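Glycosyltransferase Gtf1 (Streptococcus pneumoniae, PDB 4PQG) belongs to the GT-B class of glycosyltransferases, joining two Rossmann-like domains to an additional extended beta-sheet domain. Local coordinates at residues Y74-I80 / F174-D178; A251-S255 / V433-N437; K220-L226 / T242-V248; D118-Y124 / H135-K141. All coordinates share one frame; numbering follows the deposited sequence.

Interaction 1 (Y74-I80 / F174-D178); sequences YNHFTDI and FYNED
Asp-79 holds CG between its own backbone N and carbonyl carbon (chi1 71°), whereas Asn-176 turns CG anti to its carbonyl carbon (chi1 -80°); the two side chains cross at about a right angle, and each reaches the other segment's backbone. Asn-176 OD1 accepts from Asp-79 N at 2.9 Å, the donor being tilted from the carbonyl plane. In return Asp-79 OD1 offers its syn lone pair to Glu-177 N at 2.7 Å, and an N-H...O angle of 168° makes this the straighter of the two bonds. Asp-79 OD2 is tied to Asp-178 N through a water, so both carboxylate oxygens serve backbone N-H groups of the loop that follows strand 166-175.

Thr-78 lies beside this exchange. Its OG1 bonds Asn-75 O at 2.9 Å and accepts from Ile-80 N at 3.2 Å, which fixes the hydroxyl while CB rests 3.3 Å from Tyr-175 O. Ile-80 CD1 also approaches that carbonyl. Farther in, Tyr-74 CB sits over one face of the Phe-174 ring, 4.0 Å from its centroid; the two rings are near parallel but slid apart, and Tyr-74 OH leads on to Glu-192 and Lys-205.

The Asp-79/Asn-176 exchange joins the loop after helix 73-76 to the end of strand 166-175 in the extended beta-sheet domain; within that loop, the Ile-80 N to Thr-78 OG1 bond makes an ST turn.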
# COMPACT_ATOMS: atom_id res chain seq x y z
N TYR A 74 3.97 17.14 -4.41
CA TYR A 74 4.55 17.97 -5.49
C TYR A 74 3.49 18.82 -6.22
O TYR A 74 3.78 19.89 -6.73
CB TYR A 74 5.36 17.09 -6.45
CG TYR A 74 6.56 16.47 -5.76
CD1 TYR A 74 7.78 17.15 -5.70
CD2 TYR A 74 6.46 15.21 -5.13
CE1 TYR A 74 8.88 16.60 -5.05
CE2 TYR A 74 7.54 14.64 -4.48
CZ TYR A 74 8.74 15.35 -4.43
OH TYR A 74 9.83 14.85 -3.78
N ASN A 75 2.27 18.32 -6.25
CA ASN A 75 1.11 18.99 -6.86
C ASN A 75 0.52 20.11 -5.98
O ASN A 75 -0.10 21.06 -6.49
CB ASN A 75 0.02 17.92 -7.12
CG ASN A 75 -1.31 18.51 -7.52
OD1 ASN A 75 -2.25 18.52 -6.72
ND2 ASN A 75 -1.39 19.05 -8.73
N HIS A 76 0.72 19.98 -4.67
CA HIS A 76 0.05 20.79 -3.64
C HIS A 76 0.35 22.26 -3.75
O HIS A 76 -0.53 23.08 -3.47
CB HIS A 76 0.43 20.31 -2.24
CG HIS A 76 -0.16 21.13 -1.12
ND1 HIS A 76 -1.47 21.09 -0.80
CD2 HIS A 76 0.43 22.04 -0.24
CE1 HIS A 76 -1.71 21.92 0.23
NE2 HIS A 76 -0.54 22.50 0.58
N PHE A 77 1.57 22.58 -4.16
CA PHE A 77 1.99 23.95 -4.34
C PHE A 77 1.45 24.59 -5.62
O PHE A 77 1.73 25.75 -5.90
CB PHE A 77 3.52 24.04 -4.34
CG PHE A 77 4.16 23.51 -3.08
CD1 PHE A 77 4.35 24.34 -1.98
CD2 PHE A 77 4.61 22.19 -3.01
CE1 PHE A 77 4.97 23.87 -0.82
CE2 PHE A 77 5.22 21.71 -1.85
CZ PHE A 77 5.41 22.55 -0.76
N THR A 78 0.73 23.82 -6.44
CA THR A 78 0.19 24.35 -7.67
C THR A 78 -1.34 24.42 -7.56
O THR A 78 -1.92 23.97 -6.57
CB THR A 78 0.56 23.50 -8.92
OG1 THR A 78 -0.31 22.36 -9.02
CG2 THR A 78 2.05 23.04 -8.87
N ASP A 79 -1.98 24.96 -8.59
CA ASP A 79 -3.44 25.02 -8.59
C ASP A 79 -4.07 23.94 -9.48
O ASP A 79 -5.27 23.98 -9.73
CB ASP A 79 -3.91 26.42 -8.99
CG ASP A 79 -3.67 26.74 -10.46
OD1 ASP A 79 -3.19 25.89 -11.25
OD2 ASP A 79 -3.96 27.88 -10.84
N ILE A 80 -3.27 22.98 -9.95
CA ILE A 80 -3.81 21.84 -10.71
C ILE A 80 -4.38 20.82 -9.73
O ILE A 80 -3.68 20.38 -8.80
CB ILE A 80 -2.77 21.20 -11.65
CG1 ILE A 80 -2.37 22.21 -12.74
CG2 ILE A 80 -3.29 19.86 -12.22
CD1 ILE A 80 -1.35 21.72 -13.75
N PHE A 174 7.12 22.06 -12.22
CA PHE A 174 5.68 21.86 -11.99
C PHE A 174 4.91 23.12 -12.37
O PHE A 174 5.36 24.25 -12.10
CB PHE A 174 5.40 21.41 -10.55
CG PHE A 174 5.78 19.97 -10.29
CD1 PHE A 174 4.83 18.96 -10.37
CD2 PHE A 174 7.11 19.62 -10.04
CE1 PHE A 174 5.19 17.63 -10.19
CE2 PHE A 174 7.47 18.29 -9.84
CZ PHE A 174 6.50 17.29 -9.92
N TYR A 175 3.74 22.92 -12.99
CA TYR A 175 2.95 24.00 -13.58
C TYR A 175 1.62 24.24 -12.88
O TYR A 175 1.07 23.35 -12.19
CB TYR A 175 2.67 23.71 -15.06
CG TYR A 175 3.92 23.55 -15.87
CD1 TYR A 175 4.56 24.66 -16.41
CD2 TYR A 175 4.46 22.28 -16.10
CE1 TYR A 175 5.72 24.53 -17.14
CE2 TYR A 175 5.62 22.13 -16.84
CZ TYR A 175 6.25 23.26 -17.35
OH TYR A 175 7.41 23.13 -18.08
N ASN A 176 1.11 25.46 -13.08
CA ASN A 176 -0.29 25.78 -12.81
C ASN A 176 -1.16 25.47 -14.03
O ASN A 176 -0.64 25.21 -15.12
CB ASN A 176 -0.44 27.26 -12.42
CG ASN A 176 -0.09 27.53 -10.97
OD1 ASN A 176 -0.13 26.64 -10.11
ND2 ASN A 176 0.25 28.77 -10.68
N GLU A 177 -2.48 25.52 -13.86
CA GLU A 177 -3.43 25.29 -14.96
C GLU A 177 -3.16 26.10 -16.22
O GLU A 177 -3.27 25.58 -17.34
CB GLU A 177 -4.87 25.55 -14.52
CG GLU A 177 -5.42 24.51 -13.58
CD GLU A 177 -6.90 24.71 -13.32
OE1 GLU A 177 -7.39 25.86 -13.44
OE2 GLU A 177 -7.58 23.72 -13.01
N ASP A 178 -2.77 27.36 -16.05
CA ASP A 178 -2.60 28.27 -17.19
C ASP A 178 -1.28 28.07 -17.93
O ASP A 178 -0.99 28.81 -18.86
CB ASP A 178 -2.76 29.74 -16.76
CG ASP A 178 -1.69 30.18 -15.78
OD1 ASP A 178 -0.74 29.41 -15.49
OD2 ASP A 178 -1.82 31.31 -15.26
O HOH W 1 -0.20 28.18 -7.34
O HOH W 2 -3.42 28.81 -13.39

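Interaction 2 (A251-S255 / V433-N437); sequences AEHYS and VPYGN. With NAG (2-acetamido-2-deoxy-beta-D-glucopyranose), chain D.
Glu-252 reaches across to Tyr-435 with a chain whose CB and CG act as a spacer, neither coming within 4.2 Å of segment 433-437. CG stands anti to the backbone N (chi1 -176°), and a bend at chi2 (60°) then folds the carboxylate back toward its own backbone as well as across to the tyrosine. CD comes 3.5 Å from Tyr-435 CE2. Beyond it the two oxygens divide the work. OE1 receives a water at 2.7 Å, and the same water donates to Pro-434 O at 2.8 Å, which makes a one-water bridge between the segments. OE2 takes two direct donors: Tyr-435 OH on its syn lone pair at 2.7 Å, and His-253 N on its anti lone pair at 3.1 Å.

The carboxylate lies at the edge of the Tyr-435 ring, with the two planes 70° apart, so the meeting is one of hydroxyl and oxygen and not a stack. Pro-434 CB lies over one face of that ring, toward its rim, next to the cis peptide bond that precedes Tyr-435. His-253 CE1 stands 3.5 Å from Tyr-435 OH, while its ring nitrogens are held by Gln-290 and Gln-297. Nearby, Ala-251 CB touches NAG O7 at 3.4 Å, and Glu-412, which hydrogen-bonds NAG, is also bonded to the backbone of Tyr-435.

The contact thus links loops following strands of the two Rossmann-like sheets, and three donors from different directions would limit the rotation of the Glu-252 carboxylate, making the join polar and partly water-mediated.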
# COMPACT_ATOMS: atom_id res chain seq x y z
N ALA A 251 3.27 -2.99 11.24
CA ALA A 251 3.78 -4.36 11.29
C ALA A 251 4.32 -4.63 12.70
O ALA A 251 4.17 -3.79 13.60
CB ALA A 251 4.88 -4.51 10.24
N GLU A 252 4.93 -5.80 12.90
CA GLU A 252 5.71 -6.08 14.11
C GLU A 252 6.76 -4.98 14.28
O GLU A 252 7.33 -4.53 13.30
CB GLU A 252 6.39 -7.45 13.98
CG GLU A 252 7.16 -7.93 15.20
CD GLU A 252 6.27 -8.06 16.43
OE1 GLU A 252 5.87 -9.19 16.76
OE2 GLU A 252 5.95 -7.03 17.06
N HIS A 253 7.02 -4.53 15.51
CA HIS A 253 7.68 -3.23 15.70
C HIS A 253 9.04 -3.31 16.34
O HIS A 253 9.65 -2.27 16.64
CB HIS A 253 6.77 -2.35 16.57
CG HIS A 253 6.53 -2.95 17.91
ND1 HIS A 253 5.50 -3.80 18.15
CD2 HIS A 253 7.29 -2.91 19.08
CE1 HIS A 253 5.58 -4.25 19.42
NE2 HIS A 253 6.68 -3.70 19.98
N TYR A 254 9.54 -4.52 16.55
CA TYR A 254 10.86 -4.73 17.12
C TYR A 254 11.38 -6.09 16.63
O TYR A 254 10.61 -6.91 16.13
CB TYR A 254 10.79 -4.69 18.65
CG TYR A 254 10.30 -5.98 19.26
CD1 TYR A 254 11.19 -6.82 19.95
CD2 TYR A 254 8.97 -6.39 19.12
CE1 TYR A 254 10.76 -8.02 20.50
CE2 TYR A 254 8.54 -7.60 19.65
CZ TYR A 254 9.44 -8.40 20.34
OH TYR A 254 9.02 -9.59 20.89
N SER A 255 12.68 -6.32 16.77
CA SER A 255 13.28 -7.60 16.38
C SER A 255 13.54 -8.46 17.60
O SER A 255 14.40 -8.15 18.45
CB SER A 255 14.56 -7.40 15.57
OG SER A 255 14.26 -6.68 14.38
N VAL A 433 1.62 -17.52 15.31
CA VAL A 433 2.55 -16.40 15.48
C VAL A 433 1.76 -15.11 15.64
O VAL A 433 0.68 -14.98 15.09
CB VAL A 433 3.55 -16.26 14.29
CG1 VAL A 433 4.60 -17.38 14.33
CG2 VAL A 433 2.83 -16.22 12.95
N PRO A 434 2.30 -14.15 16.41
CA PRO A 434 1.60 -12.88 16.59
C PRO A 434 1.72 -11.97 15.35
O PRO A 434 2.57 -12.20 14.51
CB PRO A 434 2.31 -12.26 17.80
CG PRO A 434 3.68 -12.84 17.77
CD PRO A 434 3.56 -14.21 17.17
N TYR A 435 0.84 -10.98 15.19
CA TYR A 435 -0.36 -10.80 16.03
C TYR A 435 -1.62 -11.31 15.35
O TYR A 435 -2.52 -11.84 16.02
CB TYR A 435 -0.51 -9.32 16.39
CG TYR A 435 0.72 -8.81 17.08
CD1 TYR A 435 0.91 -9.04 18.44
CD2 TYR A 435 1.72 -8.14 16.37
CE1 TYR A 435 2.06 -8.60 19.09
CE2 TYR A 435 2.86 -7.67 17.00
CZ TYR A 435 3.03 -7.90 18.36
OH TYR A 435 4.17 -7.47 18.99
N GLY A 436 -1.69 -11.14 14.03
CA GLY A 436 -2.93 -11.38 13.28
C GLY A 436 -3.50 -12.78 13.32
O GLY A 436 -4.71 -12.97 13.49
N ASN A 437 -2.64 -13.78 13.16
CA ASN A 437 -3.06 -15.18 13.16
C ASN A 437 -3.69 -15.57 14.49
O ASN A 437 -4.67 -16.29 14.53
CB ASN A 437 -1.88 -16.11 12.86
CG ASN A 437 -1.58 -16.21 11.38
OD1 ASN A 437 -2.14 -15.47 10.56
ND2 ASN A 437 -0.69 -17.13 11.02
C1 NAG D . 1.15 -4.41 7.22
C2 NAG D . 1.36 -5.62 8.12
C3 NAG D . -0.08 -6.15 8.10
C4 NAG D . -1.11 -5.06 8.44
C5 NAG D . -0.85 -3.77 7.60
C6 NAG D . -1.86 -2.65 7.81
C7 NAG D . 3.03 -7.39 8.23
C8 NAG D . 3.83 -8.37 7.41
N2 NAG D . 2.22 -6.62 7.52
O1 NAG D . 2.10 -4.05 6.25
O3 NAG D . -0.25 -7.29 8.92
O4 NAG D . -2.39 -5.56 8.16
O5 NAG D . 0.49 -3.37 7.90
O6 NAG D . -1.68 -2.18 9.13
O7 NAG D . 3.15 -7.34 9.46
O HOH W 3 4.98 -10.90 14.81

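Interaction 3 (K220-L226 / T242-V248); sequences KSDLVIL and TAHLAVV
Val-224 O takes the shortest bond between these strands, from Ala-246 N at 2.7 Å and almost perfectly straight (178° at the hydrogen). Leu-245 CA adds a C-H...O approach to the same oxygen at 3.5 Å. On either side of it the backbone bonds continue the parallel pairing: Val-224 N gives to His-244 O, Leu-226 N to Ala-246 O, and Val-248 N to Leu-226 O at 3.1 Å. His-244 N to Asp-222 O is the most bent of the set, at 143°, where the pairing begins.

Side chains alternate between two faces. With Leu-223 and Ile-225 on one face stand His-244 and Ala-246; with CG anti to the backbone N (chi1 -180°), the Leu-223 branch CD1 lies 3.9 Å from His-244 CB and 4.0 Å from Ala-246 CB. Farther along, Ile-225 CG2 meets Val-248 CG2 at 3.4 Å, tighter than ordinary methyl packing. Val-224 and Leu-226 share the other face with Leu-245 and Val-247. Here Val-224 CG1 reaches Leu-245 CD1 at 4.1 Å, and helix 233-240 covers the leucines through Phe-237.

This is the beta-alpha-beta crossover of a Rossmann-like sheet. Backbone groups facing the partner strand pair with it, while those of Leu-223 and Ile-225 turn to strand 10-15; beyond His-244 the buried strands are largely aliphatic on both faces.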
# COMPACT_ATOMS: atom_id res chain seq x y z
N LYS A 220 -4.79 23.66 16.30
CA LYS A 220 -4.74 22.80 17.47
C LYS A 220 -5.78 21.67 17.39
O LYS A 220 -5.53 20.59 17.89
CB LYS A 220 -4.93 23.63 18.74
CG LYS A 220 -4.37 22.99 19.99
CD LYS A 220 -4.86 23.71 21.25
CE LYS A 220 -4.87 22.79 22.47
NZ LYS A 220 -5.82 21.64 22.30
N SER A 221 -6.91 21.90 16.73
CA SER A 221 -7.94 20.88 16.61
C SER A 221 -7.71 19.89 15.46
O SER A 221 -8.50 18.97 15.26
CB SER A 221 -9.34 21.50 16.50
OG SER A 221 -9.52 22.17 15.27
N ASP A 222 -6.63 20.07 14.70
CA ASP A 222 -6.27 19.11 13.64
C ASP A 222 -5.56 17.90 14.21
O ASP A 222 -4.96 17.97 15.28
CB ASP A 222 -5.40 19.77 12.57
CG ASP A 222 -6.17 20.73 11.71
OD1 ASP A 222 -7.39 20.52 11.49
OD2 ASP A 222 -5.55 21.69 11.24
N LEU A 223 -5.64 16.80 13.47
CA LEU A 223 -4.90 15.59 13.77
C LEU A 223 -4.02 15.17 12.57
O LEU A 223 -4.51 15.04 11.44
CB LEU A 223 -5.85 14.45 14.13
CG LEU A 223 -5.28 13.06 14.50
CD1 LEU A 223 -4.24 13.12 15.63
CD2 LEU A 223 -6.40 12.08 14.84
N VAL A 224 -2.74 14.96 12.84
CA VAL A 224 -1.82 14.40 11.84
C VAL A 224 -1.57 12.94 12.22
O VAL A 224 -1.12 12.63 13.33
CB VAL A 224 -0.51 15.21 11.76
CG1 VAL A 224 0.49 14.56 10.81
CG2 VAL A 224 -0.81 16.64 11.32
N ILE A 225 -1.91 12.04 11.30
CA ILE A 225 -1.67 10.62 11.47
C ILE A 225 -0.56 10.20 10.51
O ILE A 225 -0.70 10.32 9.29
CB ILE A 225 -2.94 9.80 11.22
CG1 ILE A 225 -4.07 10.29 12.13
CG2 ILE A 225 -2.65 8.31 11.40
CD1 ILE A 225 -5.41 9.62 11.89
N LEU A 226 0.51 9.69 11.09
CA LEU A 226 1.69 9.30 10.35
C LEU A 226 1.77 7.79 10.12
O LEU A 226 1.99 7.01 11.05
CB LEU A 226 2.91 9.80 11.10
CG LEU A 226 4.29 9.72 10.45
CD1 LEU A 226 4.28 10.41 9.10
CD2 LEU A 226 5.29 10.38 11.39
N THR A 242 1.97 21.83 16.75
CA THR A 242 0.90 22.82 16.91
C THR A 242 -0.48 22.20 16.72
O THR A 242 -1.48 22.80 17.10
CB THR A 242 1.05 24.06 15.98
OG1 THR A 242 1.13 23.65 14.61
CG2 THR A 242 2.30 24.87 16.36
N ALA A 243 -0.53 21.00 16.14
CA ALA A 243 -1.77 20.23 16.06
C ALA A 243 -1.71 19.07 17.06
O ALA A 243 -1.19 19.24 18.16
CB ALA A 243 -1.99 19.71 14.63
N HIS A 244 -2.27 17.92 16.68
CA HIS A 244 -2.02 16.68 17.40
C HIS A 244 -1.36 15.71 16.46
O HIS A 244 -1.60 15.75 15.26
CB HIS A 244 -3.32 16.08 17.94
CG HIS A 244 -4.09 17.01 18.84
ND1 HIS A 244 -3.86 17.10 20.17
CD2 HIS A 244 -5.11 17.92 18.55
CE1 HIS A 244 -4.69 18.02 20.71
NE2 HIS A 244 -5.46 18.52 19.72
N LEU A 245 -0.54 14.83 17.02
CA LEU A 245 0.25 13.89 16.25
C LEU A 245 -0.01 12.46 16.71
O LEU A 245 0.17 12.13 17.89
CB LEU A 245 1.75 14.22 16.38
CG LEU A 245 2.73 13.27 15.68
CD1 LEU A 245 2.54 13.31 14.17
CD2 LEU A 245 4.17 13.59 16.05
N ALA A 246 -0.46 11.62 15.79
CA ALA A 246 -0.62 10.19 16.04
C ALA A 246 0.31 9.42 15.10
O ALA A 246 0.53 9.84 13.96
CB ALA A 246 -2.07 9.77 15.83
N VAL A 247 0.88 8.33 15.60
CA VAL A 247 1.73 7.43 14.80
C VAL A 247 1.06 6.06 14.77
O VAL A 247 0.78 5.46 15.82
CB VAL A 247 3.16 7.31 15.38
CG1 VAL A 247 3.94 6.15 14.73
CG2 VAL A 247 3.91 8.63 15.24
N VAL A 248 0.78 5.58 13.56
CA VAL A 248 0.22 4.24 13.40
C VAL A 248 1.35 3.23 13.25
O VAL A 248 2.25 3.43 12.43
CB VAL A 248 -0.73 4.16 12.20
CG1 VAL A 248 -1.35 2.78 12.09
CG2 VAL A 248 -1.83 5.19 12.34

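Interaction 4 (D118-Y124 / H135-K141); sequences DKFVTCY and HAEYVFK
Tyr-124 and His-135 form a close-packed end of this hairpin: their ring planes are only 4° apart, though slid so that they barely overlap, and Tyr-124 CD2 lies 3.4 Å from His-135 NE2, over the histidine face. Glu-137 CD adds to the packing at 3.5 Å from Tyr-124 CE2. On the same sheet face, Phe-120 keeps CG between its backbone N and carbonyl carbon (chi1 63°), which brings one face of the ring under Val-139 CB, 3.9 Å from the centroid, a CH-pi contact. Paired backbone bonds run underneath, such as Glu-137 N to Thr-122 O at 2.8 Å. On the other face, Tyr-138 OH approaches the aliphatic Lys-119 CD at 3.2 Å, while the buried lysine's NZ bonds Gly-97 O.

The other end is looser. Phe-140 and Lys-141 are exposed; Asp-118 CB lies over one face of the Phe-140 ring, toward the rim, and the backbone still closes through Lys-141 N to Asp-118 O at 2.6 Å, yet Lys-141 NZ stays 4.9 Å from Asp-118 OD1, too far for a salt bridge.

Backbone bonding and ring packing therefore hold the antiparallel pair, not charge, probably at some polar cost, since His-135 ND1 is buried with no partner in the model.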
# COMPACT_ATOMS: atom_id res chain seq x y z
N ASP A 118 14.83 14.42 -37.53
CA ASP A 118 15.56 14.51 -36.28
C ASP A 118 14.69 14.40 -35.03
O ASP A 118 15.20 14.09 -33.96
CB ASP A 118 16.39 15.79 -36.24
CG ASP A 118 17.51 15.80 -37.27
OD1 ASP A 118 18.06 14.72 -37.56
OD2 ASP A 118 17.84 16.90 -37.76
N LYS A 119 13.39 14.64 -35.16
CA LYS A 119 12.52 14.66 -33.99
C LYS A 119 11.37 13.65 -34.02
O LYS A 119 10.75 13.43 -35.06
CB LYS A 119 12.02 16.09 -33.70
CG LYS A 119 10.68 16.49 -34.32
CD LYS A 119 10.48 18.00 -34.24
CE LYS A 119 9.06 18.43 -34.61
NZ LYS A 119 8.07 18.27 -33.50
N PHE A 120 11.11 13.01 -32.88
CA PHE A 120 9.88 12.25 -32.67
C PHE A 120 9.33 12.37 -31.24
O PHE A 120 10.07 12.72 -30.32
CB PHE A 120 10.03 10.77 -33.09
CG PHE A 120 11.05 9.99 -32.31
CD1 PHE A 120 10.73 9.42 -31.07
CD2 PHE A 120 12.32 9.75 -32.84
CE1 PHE A 120 11.67 8.68 -30.36
CE2 PHE A 120 13.26 9.00 -32.14
CZ PHE A 120 12.94 8.46 -30.89
N VAL A 121 8.04 12.09 -31.08
CA VAL A 121 7.38 12.12 -29.79
C VAL A 121 6.86 10.72 -29.50
O VAL A 121 6.22 10.10 -30.36
CB VAL A 121 6.18 13.11 -29.79
CG1 VAL A 121 5.47 13.11 -28.45
CG2 VAL A 121 6.64 14.52 -30.14
N THR A 122 7.17 10.20 -28.31
CA THR A 122 6.58 8.94 -27.87
C THR A 122 5.52 9.23 -26.82
O THR A 122 5.80 9.84 -25.78
CB THR A 122 7.66 7.97 -27.33
OG1 THR A 122 8.72 7.87 -28.29
CG2 THR A 122 7.07 6.59 -27.07
N CYS A 123 4.28 8.82 -27.13
CA CYS A 123 3.18 8.95 -26.20
C CYS A 123 2.93 7.64 -25.47
O CYS A 123 2.93 6.55 -26.08
CB CYS A 123 1.89 9.37 -26.91
SG CYS A 123 1.96 11.00 -27.71
N TYR A 124 2.71 7.75 -24.17
CA TYR A 124 2.37 6.62 -23.33
C TYR A 124 0.90 6.71 -22.96
O TYR A 124 0.50 7.54 -22.14
CB TYR A 124 3.30 6.52 -22.12
CG TYR A 124 4.72 6.18 -22.53
CD1 TYR A 124 5.18 4.86 -22.53
CD2 TYR A 124 5.60 7.18 -22.97
CE1 TYR A 124 6.48 4.55 -22.92
CE2 TYR A 124 6.90 6.87 -23.38
CZ TYR A 124 7.33 5.56 -23.35
OH TYR A 124 8.61 5.27 -23.74
N HIS A 135 1.74 10.39 -20.25
CA HIS A 135 2.97 11.18 -20.41
C HIS A 135 3.55 11.00 -21.79
O HIS A 135 3.20 10.05 -22.49
CB HIS A 135 3.98 10.91 -19.30
CG HIS A 135 4.79 9.65 -19.46
ND1 HIS A 135 4.34 8.45 -19.06
CD2 HIS A 135 6.08 9.45 -19.94
CE1 HIS A 135 5.28 7.52 -19.29
NE2 HIS A 135 6.35 8.13 -19.82
N ALA A 136 4.44 11.91 -22.18
CA ALA A 136 5.03 11.94 -23.53
C ALA A 136 6.49 12.30 -23.44
O ALA A 136 6.89 13.07 -22.55
CB ALA A 136 4.31 12.96 -24.41
N GLU A 137 7.27 11.77 -24.38
CA GLU A 137 8.72 11.95 -24.43
C GLU A 137 9.13 12.60 -25.75
O GLU A 137 8.73 12.14 -26.82
CB GLU A 137 9.42 10.60 -24.24
CG GLU A 137 8.96 9.90 -22.96
CD GLU A 137 9.78 8.69 -22.57
OE1 GLU A 137 10.58 8.23 -23.40
OE2 GLU A 137 9.60 8.19 -21.43
N TYR A 138 9.93 13.66 -25.67
CA TYR A 138 10.42 14.36 -26.87
C TYR A 138 11.88 14.08 -27.12
O TYR A 138 12.72 14.35 -26.27
CB TYR A 138 10.24 15.87 -26.76
CG TYR A 138 10.65 16.65 -28.02
CD1 TYR A 138 9.78 16.77 -29.11
CD2 TYR A 138 11.91 17.28 -28.10
CE1 TYR A 138 10.14 17.49 -30.25
CE2 TYR A 138 12.29 18.00 -29.23
CZ TYR A 138 11.41 18.10 -30.30
OH TYR A 138 11.78 18.82 -31.41
N VAL A 139 12.16 13.57 -28.31
CA VAL A 139 13.50 13.09 -28.64
C VAL A 139 14.02 13.85 -29.86
O VAL A 139 13.30 14.02 -30.85
CB VAL A 139 13.49 11.56 -28.89
CG1 VAL A 139 14.89 11.06 -29.18
CG2 VAL A 139 12.91 10.81 -27.70
N PHE A 140 15.25 14.35 -29.76
CA PHE A 140 15.87 15.05 -30.87
C PHE A 140 17.19 14.37 -31.22
O PHE A 140 18.01 14.08 -30.33
CB PHE A 140 16.10 16.52 -30.55
CG PHE A 140 16.40 17.35 -31.76
CD1 PHE A 140 15.37 17.73 -32.63
CD2 PHE A 140 17.70 17.75 -32.04
CE1 PHE A 140 15.65 18.49 -33.77
CE2 PHE A 140 17.99 18.51 -33.17
CZ PHE A 140 16.96 18.88 -34.03
N LYS A 141 17.37 14.10 -32.52
CA LYS A 141 18.54 13.35 -33.02
C LYS A 141 18.97 12.26 -32.05
O LYS A 141 20.12 12.20 -31.62
CB LYS A 141 19.70 14.30 -33.35
CG LYS A 141 19.39 15.30 -34.48
CD LYS A 141 20.62 16.05 -35.01
CE LYS A 141 21.56 15.14 -35.81
NZ LYS A 141 22.71 15.86 -36.43

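Overall arrangement
Along the chain, interaction 4 is nested inside the loop closed by interaction 1, and interactions 3 and 2 follow in that order. Interactions 1 and 4 both reach the antiparallel sheet of the extended beta-sheet domain, their centres 24 Å apart. Interaction 3 lies inside the first parallel sheet, one of whose edge strands, 70-72, directly precedes the helix of interaction 1. Its strand 244-248 runs on into the loop of interaction 2, which crosses to the second parallel sheet's domain, with centres 25 Å apart. The centres of interactions 2 and 4 are 49 Å apart, on opposite sides of the chain's centre. The first Rossmann-like domain thus stands between the beta-sheet extension and the second Rossmann-like domain.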